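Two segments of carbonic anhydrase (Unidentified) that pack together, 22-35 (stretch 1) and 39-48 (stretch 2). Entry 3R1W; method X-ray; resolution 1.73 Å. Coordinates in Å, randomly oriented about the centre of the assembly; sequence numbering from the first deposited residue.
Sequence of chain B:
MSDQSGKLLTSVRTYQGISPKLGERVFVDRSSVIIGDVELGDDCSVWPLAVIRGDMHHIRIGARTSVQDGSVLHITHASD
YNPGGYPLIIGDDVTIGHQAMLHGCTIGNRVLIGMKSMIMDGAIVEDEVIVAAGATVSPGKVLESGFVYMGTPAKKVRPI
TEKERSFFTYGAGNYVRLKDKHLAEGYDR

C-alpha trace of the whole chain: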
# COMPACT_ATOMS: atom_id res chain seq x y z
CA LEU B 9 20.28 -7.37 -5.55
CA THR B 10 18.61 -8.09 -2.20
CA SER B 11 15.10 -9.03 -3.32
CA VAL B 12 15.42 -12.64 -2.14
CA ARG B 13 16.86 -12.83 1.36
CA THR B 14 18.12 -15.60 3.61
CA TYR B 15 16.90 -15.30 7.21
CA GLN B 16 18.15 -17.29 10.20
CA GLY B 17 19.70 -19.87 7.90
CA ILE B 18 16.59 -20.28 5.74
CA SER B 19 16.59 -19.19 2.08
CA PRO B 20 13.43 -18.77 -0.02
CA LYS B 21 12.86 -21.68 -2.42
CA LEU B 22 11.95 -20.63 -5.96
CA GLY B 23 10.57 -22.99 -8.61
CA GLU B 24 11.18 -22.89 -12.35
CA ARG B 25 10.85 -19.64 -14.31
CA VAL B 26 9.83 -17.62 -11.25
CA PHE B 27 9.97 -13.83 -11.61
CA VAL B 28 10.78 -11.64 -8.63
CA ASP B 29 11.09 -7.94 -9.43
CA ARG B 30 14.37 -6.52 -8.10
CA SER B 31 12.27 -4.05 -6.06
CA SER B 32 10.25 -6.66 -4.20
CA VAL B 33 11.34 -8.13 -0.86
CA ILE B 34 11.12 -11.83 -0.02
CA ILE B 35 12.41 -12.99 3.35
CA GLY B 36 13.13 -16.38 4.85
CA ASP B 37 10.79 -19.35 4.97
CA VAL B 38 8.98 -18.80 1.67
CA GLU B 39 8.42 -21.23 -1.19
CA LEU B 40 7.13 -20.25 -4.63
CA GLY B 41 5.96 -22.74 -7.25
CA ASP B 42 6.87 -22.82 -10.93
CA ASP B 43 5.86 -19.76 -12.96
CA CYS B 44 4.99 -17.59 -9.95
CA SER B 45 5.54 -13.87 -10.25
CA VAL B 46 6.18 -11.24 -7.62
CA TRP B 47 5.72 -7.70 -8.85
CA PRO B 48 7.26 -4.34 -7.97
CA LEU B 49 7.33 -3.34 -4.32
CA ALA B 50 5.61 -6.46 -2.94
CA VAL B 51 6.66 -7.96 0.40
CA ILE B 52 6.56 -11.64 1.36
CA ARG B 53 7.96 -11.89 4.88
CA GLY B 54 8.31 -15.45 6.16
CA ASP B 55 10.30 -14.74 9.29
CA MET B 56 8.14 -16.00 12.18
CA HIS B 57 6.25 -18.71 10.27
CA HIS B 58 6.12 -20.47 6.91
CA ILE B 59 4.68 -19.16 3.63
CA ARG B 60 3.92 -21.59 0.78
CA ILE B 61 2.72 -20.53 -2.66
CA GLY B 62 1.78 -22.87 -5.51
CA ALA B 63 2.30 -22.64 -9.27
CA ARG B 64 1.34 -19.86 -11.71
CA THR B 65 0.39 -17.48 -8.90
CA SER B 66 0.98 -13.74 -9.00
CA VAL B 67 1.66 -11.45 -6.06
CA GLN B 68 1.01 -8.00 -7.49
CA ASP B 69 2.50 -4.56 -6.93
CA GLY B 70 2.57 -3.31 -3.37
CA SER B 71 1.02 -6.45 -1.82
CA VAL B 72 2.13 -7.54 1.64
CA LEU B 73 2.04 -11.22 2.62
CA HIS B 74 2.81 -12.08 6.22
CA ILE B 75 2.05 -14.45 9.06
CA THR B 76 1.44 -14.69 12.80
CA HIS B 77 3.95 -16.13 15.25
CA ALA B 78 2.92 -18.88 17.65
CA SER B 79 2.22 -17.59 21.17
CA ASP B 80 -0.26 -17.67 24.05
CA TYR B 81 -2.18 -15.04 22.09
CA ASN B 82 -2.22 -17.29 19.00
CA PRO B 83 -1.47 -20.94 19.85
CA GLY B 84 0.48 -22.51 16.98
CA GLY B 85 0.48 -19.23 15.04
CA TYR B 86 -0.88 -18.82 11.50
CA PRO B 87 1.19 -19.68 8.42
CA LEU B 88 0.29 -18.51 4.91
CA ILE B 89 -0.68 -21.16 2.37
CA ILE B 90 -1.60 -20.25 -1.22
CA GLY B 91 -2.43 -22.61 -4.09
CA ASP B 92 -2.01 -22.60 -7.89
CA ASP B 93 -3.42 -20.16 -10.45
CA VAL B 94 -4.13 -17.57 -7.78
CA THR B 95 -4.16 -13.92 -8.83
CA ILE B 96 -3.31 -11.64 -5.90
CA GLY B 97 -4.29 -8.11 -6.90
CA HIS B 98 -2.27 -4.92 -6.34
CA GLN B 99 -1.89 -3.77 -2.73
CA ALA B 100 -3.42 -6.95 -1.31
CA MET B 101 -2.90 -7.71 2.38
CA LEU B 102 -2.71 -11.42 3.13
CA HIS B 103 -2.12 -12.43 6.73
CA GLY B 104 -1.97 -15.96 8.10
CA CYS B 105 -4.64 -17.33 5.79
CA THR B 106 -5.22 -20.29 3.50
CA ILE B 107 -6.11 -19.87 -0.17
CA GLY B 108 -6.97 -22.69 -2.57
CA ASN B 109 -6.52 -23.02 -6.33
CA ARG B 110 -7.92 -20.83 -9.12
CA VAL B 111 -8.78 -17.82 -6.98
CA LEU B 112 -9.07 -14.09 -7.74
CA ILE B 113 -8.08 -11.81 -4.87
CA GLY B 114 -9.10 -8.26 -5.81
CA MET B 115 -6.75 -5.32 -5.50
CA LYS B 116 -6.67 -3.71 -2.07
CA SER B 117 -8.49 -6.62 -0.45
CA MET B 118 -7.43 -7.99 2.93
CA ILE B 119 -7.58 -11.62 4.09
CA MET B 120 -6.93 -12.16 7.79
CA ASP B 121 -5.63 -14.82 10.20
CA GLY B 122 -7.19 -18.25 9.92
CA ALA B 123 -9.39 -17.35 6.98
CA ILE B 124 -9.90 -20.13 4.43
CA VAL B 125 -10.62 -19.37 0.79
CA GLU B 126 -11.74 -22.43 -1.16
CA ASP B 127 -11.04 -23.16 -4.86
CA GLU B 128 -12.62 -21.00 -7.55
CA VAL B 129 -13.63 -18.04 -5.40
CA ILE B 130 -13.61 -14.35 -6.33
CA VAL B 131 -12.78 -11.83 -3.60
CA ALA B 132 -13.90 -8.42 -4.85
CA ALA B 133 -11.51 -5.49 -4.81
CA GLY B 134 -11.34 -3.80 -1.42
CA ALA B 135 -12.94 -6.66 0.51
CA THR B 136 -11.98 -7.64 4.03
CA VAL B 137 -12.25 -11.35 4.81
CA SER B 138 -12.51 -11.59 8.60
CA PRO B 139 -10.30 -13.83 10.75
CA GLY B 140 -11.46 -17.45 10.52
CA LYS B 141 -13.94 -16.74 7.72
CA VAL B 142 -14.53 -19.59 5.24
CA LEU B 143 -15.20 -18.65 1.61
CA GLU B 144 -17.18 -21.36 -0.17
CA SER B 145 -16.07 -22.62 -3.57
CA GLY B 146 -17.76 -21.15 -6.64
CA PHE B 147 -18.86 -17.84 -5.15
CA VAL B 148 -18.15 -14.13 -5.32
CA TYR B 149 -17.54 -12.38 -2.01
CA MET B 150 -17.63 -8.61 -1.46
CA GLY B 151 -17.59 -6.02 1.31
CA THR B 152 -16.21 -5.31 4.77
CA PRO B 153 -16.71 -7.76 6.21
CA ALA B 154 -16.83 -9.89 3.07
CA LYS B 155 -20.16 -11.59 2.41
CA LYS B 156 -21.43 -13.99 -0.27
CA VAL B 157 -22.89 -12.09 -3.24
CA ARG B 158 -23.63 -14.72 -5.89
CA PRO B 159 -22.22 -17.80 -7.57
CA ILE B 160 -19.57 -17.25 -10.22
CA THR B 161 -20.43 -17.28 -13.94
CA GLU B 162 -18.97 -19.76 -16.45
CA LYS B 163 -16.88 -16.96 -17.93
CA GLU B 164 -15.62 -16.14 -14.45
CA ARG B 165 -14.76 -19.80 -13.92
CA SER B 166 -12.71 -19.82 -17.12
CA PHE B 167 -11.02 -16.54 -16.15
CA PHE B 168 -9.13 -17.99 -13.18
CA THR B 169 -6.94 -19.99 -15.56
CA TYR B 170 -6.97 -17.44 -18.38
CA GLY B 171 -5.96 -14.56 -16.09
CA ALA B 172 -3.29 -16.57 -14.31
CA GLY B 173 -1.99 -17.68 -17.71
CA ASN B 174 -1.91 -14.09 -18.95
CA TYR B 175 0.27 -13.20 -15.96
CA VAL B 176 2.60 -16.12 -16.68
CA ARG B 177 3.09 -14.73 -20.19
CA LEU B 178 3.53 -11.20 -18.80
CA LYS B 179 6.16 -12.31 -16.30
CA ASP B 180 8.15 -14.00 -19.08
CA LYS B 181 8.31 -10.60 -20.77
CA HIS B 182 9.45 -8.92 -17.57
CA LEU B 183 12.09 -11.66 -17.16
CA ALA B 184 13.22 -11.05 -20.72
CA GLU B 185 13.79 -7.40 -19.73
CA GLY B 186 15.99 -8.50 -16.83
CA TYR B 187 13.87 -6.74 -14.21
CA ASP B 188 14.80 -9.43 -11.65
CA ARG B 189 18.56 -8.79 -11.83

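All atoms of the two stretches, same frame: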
# COMPACT_ATOMS: atom_id res chain seq x y z
N LEU B 22 12.64 -21.07 -4.75
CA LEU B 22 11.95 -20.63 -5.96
C LEU B 22 11.90 -21.76 -6.99
O LEU B 22 12.91 -22.40 -7.28
CB LEU B 22 12.70 -19.45 -6.56
CG LEU B 22 12.93 -18.24 -5.65
CD1 LEU B 22 13.71 -17.17 -6.38
CD2 LEU B 22 11.61 -17.70 -5.13
N GLY B 23 10.72 -21.99 -7.56
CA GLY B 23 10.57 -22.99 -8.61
C GLY B 23 11.12 -22.53 -9.94
O GLY B 23 11.90 -21.59 -10.01
N GLU B 24 10.71 -23.20 -11.01
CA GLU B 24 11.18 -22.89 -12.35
C GLU B 24 10.53 -21.63 -12.90
O GLU B 24 9.33 -21.43 -12.76
CB GLU B 24 10.88 -24.05 -13.30
CG GLU B 24 11.41 -25.40 -12.84
CD GLU B 24 12.92 -25.46 -12.89
OE1 GLU B 24 13.51 -24.80 -13.77
OE2 GLU B 24 13.52 -26.15 -12.03
N ARG B 25 11.34 -20.80 -13.56
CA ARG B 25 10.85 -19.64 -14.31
C ARG B 25 10.10 -18.65 -13.43
O ARG B 25 9.20 -17.98 -13.90
CB ARG B 25 9.95 -20.09 -15.47
CG ARG B 25 10.52 -21.23 -16.32
CD ARG B 25 9.52 -21.72 -17.37
NE ARG B 25 8.34 -22.35 -16.75
CZ ARG B 25 8.27 -23.63 -16.37
NH1 ARG B 25 9.30 -24.46 -16.58
NH2 ARG B 25 7.16 -24.09 -15.80
N VAL B 26 10.48 -18.55 -12.16
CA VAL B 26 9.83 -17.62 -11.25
C VAL B 26 10.38 -16.22 -11.51
O VAL B 26 11.58 -16.06 -11.77
CB VAL B 26 10.05 -18.02 -9.78
CG1 VAL B 26 9.65 -16.90 -8.84
CG2 VAL B 26 9.29 -19.31 -9.47
N PHE B 27 9.52 -15.21 -11.49
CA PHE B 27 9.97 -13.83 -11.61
C PHE B 27 9.79 -13.12 -10.29
O PHE B 27 8.70 -13.11 -9.73
CB PHE B 27 9.16 -13.08 -12.66
CG PHE B 27 9.40 -11.58 -12.67
CD1 PHE B 27 10.59 -11.05 -13.12
CD2 PHE B 27 8.42 -10.70 -12.21
CE1 PHE B 27 10.81 -9.67 -13.12
CE2 PHE B 27 8.62 -9.32 -12.24
CZ PHE B 27 9.82 -8.81 -12.69
N VAL B 28 10.87 -12.53 -9.79
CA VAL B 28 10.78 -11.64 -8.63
C VAL B 28 11.37 -10.30 -9.04
O VAL B 28 12.56 -10.22 -9.37
CB VAL B 28 11.57 -12.19 -7.43
CG1 VAL B 28 11.47 -11.24 -6.24
CG2 VAL B 28 11.06 -13.58 -7.05
N ASP B 29 10.55 -9.25 -9.06
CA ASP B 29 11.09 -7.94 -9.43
C ASP B 29 12.20 -7.57 -8.45
O ASP B 29 12.12 -7.89 -7.27
CB ASP B 29 10.01 -6.87 -9.40
CG ASP B 29 10.46 -5.61 -10.10
OD1 ASP B 29 10.93 -4.68 -9.43
OD2 ASP B 29 10.36 -5.57 -11.34
N ARG B 30 13.24 -6.89 -8.95
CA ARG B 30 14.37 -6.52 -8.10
C ARG B 30 13.92 -5.63 -6.94
O ARG B 30 14.63 -5.53 -5.95
CB ARG B 30 15.46 -5.80 -8.90
CG ARG B 30 15.00 -4.50 -9.53
CD ARG B 30 16.17 -3.75 -10.16
NE ARG B 30 16.67 -4.40 -11.37
CZ ARG B 30 16.32 -4.05 -12.61
NH1 ARG B 30 15.47 -3.05 -12.81
NH2 ARG B 30 16.84 -4.68 -13.66
N SER B 31 12.75 -5.00 -7.07
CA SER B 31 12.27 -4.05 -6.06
C SER B 31 11.37 -4.68 -5.01
O SER B 31 11.00 -4.03 -4.04
CB SER B 31 11.55 -2.88 -6.73
OG SER B 31 10.27 -3.28 -7.19
N SER B 32 11.04 -5.96 -5.20
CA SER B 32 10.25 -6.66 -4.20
C SER B 32 11.16 -7.19 -3.09
O SER B 32 12.39 -7.16 -3.21
CB SER B 32 9.45 -7.79 -4.84
OG SER B 32 10.31 -8.80 -5.31
N VAL B 33 10.56 -7.66 -2.00
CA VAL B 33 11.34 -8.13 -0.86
C VAL B 33 10.78 -9.45 -0.34
O VAL B 33 9.67 -9.49 0.19
CB VAL B 33 11.37 -7.10 0.29
CG1 VAL B 33 12.00 -7.70 1.55
CG2 VAL B 33 12.13 -5.85 -0.14
N ILE B 34 11.55 -10.52 -0.49
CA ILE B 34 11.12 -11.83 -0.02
C ILE B 34 12.09 -12.31 1.04
O ILE B 34 13.30 -12.34 0.81
CB ILE B 34 11.07 -12.86 -1.17
CG1 ILE B 34 10.13 -12.36 -2.28
CG2 ILE B 34 10.58 -14.21 -0.66
CD1 ILE B 34 10.01 -13.33 -3.48
N ILE B 35 11.57 -12.68 2.20
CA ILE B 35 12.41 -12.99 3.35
C ILE B 35 12.14 -14.37 3.93
O ILE B 35 11.01 -14.68 4.31
CB ILE B 35 12.24 -11.95 4.48
CG1 ILE B 35 12.80 -10.59 4.04
CG2 ILE B 35 12.93 -12.42 5.78
CD1 ILE B 35 12.37 -9.41 4.94
N GLU B 39 8.25 -20.40 -0.01
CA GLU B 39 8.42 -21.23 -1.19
C GLU B 39 7.45 -20.76 -2.27
O GLU B 39 6.29 -20.49 -1.99
CB GLU B 39 8.14 -22.71 -0.86
CG GLU B 39 9.04 -23.27 0.22
CD GLU B 39 8.89 -24.77 0.41
OE1 GLU B 39 8.16 -25.41 -0.38
OE2 GLU B 39 9.51 -25.30 1.35
N LEU B 40 7.96 -20.64 -3.49
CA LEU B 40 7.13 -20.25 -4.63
C LEU B 40 7.20 -21.33 -5.70
O LEU B 40 8.29 -21.76 -6.08
CB LEU B 40 7.63 -18.92 -5.23
CG LEU B 40 7.77 -17.73 -4.28
CD1 LEU B 40 8.32 -16.52 -5.03
CD2 LEU B 40 6.44 -17.40 -3.66
N GLY B 41 6.04 -21.74 -6.19
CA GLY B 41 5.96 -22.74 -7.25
C GLY B 41 6.38 -22.24 -8.61
O GLY B 41 6.61 -21.04 -8.81
N ASP B 42 6.48 -23.16 -9.57
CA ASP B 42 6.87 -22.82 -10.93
C ASP B 42 5.98 -21.71 -11.49
O ASP B 42 4.77 -21.69 -11.27
CB ASP B 42 6.78 -24.04 -11.84
CG ASP B 42 7.75 -25.15 -11.47
OD1 ASP B 42 8.65 -24.91 -10.63
OD2 ASP B 42 7.62 -26.26 -12.02
N ASP B 43 6.59 -20.79 -12.22
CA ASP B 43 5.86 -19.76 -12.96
C ASP B 43 5.17 -18.71 -12.10
O ASP B 43 4.32 -17.97 -12.60
CB ASP B 43 4.84 -20.40 -13.93
CG ASP B 43 5.50 -21.06 -15.14
OD1 ASP B 43 6.47 -20.49 -15.68
OD2 ASP B 43 5.05 -22.15 -15.55
N CYS B 44 5.52 -18.65 -10.81
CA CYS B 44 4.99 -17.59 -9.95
C CYS B 44 5.65 -16.28 -10.34
O CYS B 44 6.68 -16.26 -11.00
CB CYS B 44 5.27 -17.88 -8.49
SG CYS B 44 4.12 -19.03 -7.73
N SER B 45 5.01 -15.19 -9.94
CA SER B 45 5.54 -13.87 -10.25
C SER B 45 5.28 -12.94 -9.09
O SER B 45 4.18 -12.91 -8.54
CB SER B 45 4.90 -13.33 -11.53
OG SER B 45 3.49 -13.26 -11.44
N VAL B 46 6.30 -12.18 -8.72
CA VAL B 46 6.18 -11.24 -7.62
C VAL B 46 6.60 -9.89 -8.17
O VAL B 46 7.71 -9.72 -8.66
CB VAL B 46 7.07 -11.63 -6.44
CG1 VAL B 46 6.87 -10.64 -5.30
CG2 VAL B 46 6.72 -13.05 -5.96
N TRP B 47 5.68 -8.94 -8.07
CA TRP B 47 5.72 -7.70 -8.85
C TRP B 47 6.29 -6.54 -8.04
O TRP B 47 6.57 -6.69 -6.85
CB TRP B 47 4.31 -7.43 -9.39
CG TRP B 47 3.95 -8.53 -10.34
CD1 TRP B 47 3.35 -9.73 -10.03
CD2 TRP B 47 4.24 -8.57 -11.74
NE1 TRP B 47 3.23 -10.50 -11.17
CE2 TRP B 47 3.77 -9.81 -12.23
CE3 TRP B 47 4.85 -7.67 -12.63
CZ2 TRP B 47 3.88 -10.17 -13.57
CZ3 TRP B 47 4.96 -8.03 -13.96
CH2 TRP B 47 4.47 -9.27 -14.42
N PRO B 48 6.51 -5.38 -8.69
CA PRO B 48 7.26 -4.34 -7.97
C PRO B 48 6.71 -3.98 -6.61
O PRO B 48 5.50 -3.81 -6.41
CB PRO B 48 7.17 -3.14 -8.93
CG PRO B 48 7.15 -3.77 -10.28
CD PRO B 48 6.29 -5.02 -10.10
O HOH W 1 6.56 -26.60 -14.48

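How does the backbone join the two stretches? They run parallel, with Leu22 beside Leu40, Phe27 beside Ser45 and Val28 beside Val46. In a parallel pair, alternate residues bond to the two residues flanking their partner: Phe27, beside Ser45, donates from N to Cys44 O (3.1 Å) and accepts at O from Val46 N (2.8 Å). The ladder continues as Asp29 N donates to Val46 O (2.9 Å), and at the other end Gly23 N reaches Leu40 O (2.9 Å).

What satisfies the polar groups where the stretches turn? Type II turns, Gly23 to Val26 and Gly41 to Cys44, lie side by side. The carboxylate of Asp42 accepts at OD1 from the backbone N of Glu24 (2.7 Å), while Asp43 N donates to Glu24 O at 2.9 Å. Gly23 has no side chain, and a CB there would clash with Asp42 OD1.

Where is the charge of Arg25 met? Its guanidinium forms a two-pronged salt bridge with Asp43: NE of Arg25 donates to OD1 of Asp43 (2.8 Å), and NH2 of Arg25 to OD2 of Asp43 (2.9 Å). Arg25 NH2 also donates to a water (2.9 Å from its O), which in turn donates to Asp42 OD2 (2.7 Å from the same O), so both acidic residues are linked to one arginine.

Which side chains fill the space between? Leu22 and Leu40 meet through their methyls, CD2 of Leu22 lying 3.5 Å from CD1 of Leu40. Ile34 CD1 touches both Leu40 CD1 (3.9 Å) and Val46 CG2 (4.1 Å), extending this apolar cluster. On the other face of the sheet, Phe27 turns its ring edge toward the face of Trp47, whose NE1 is satisfied by Ser45 OG at 2.8 Å.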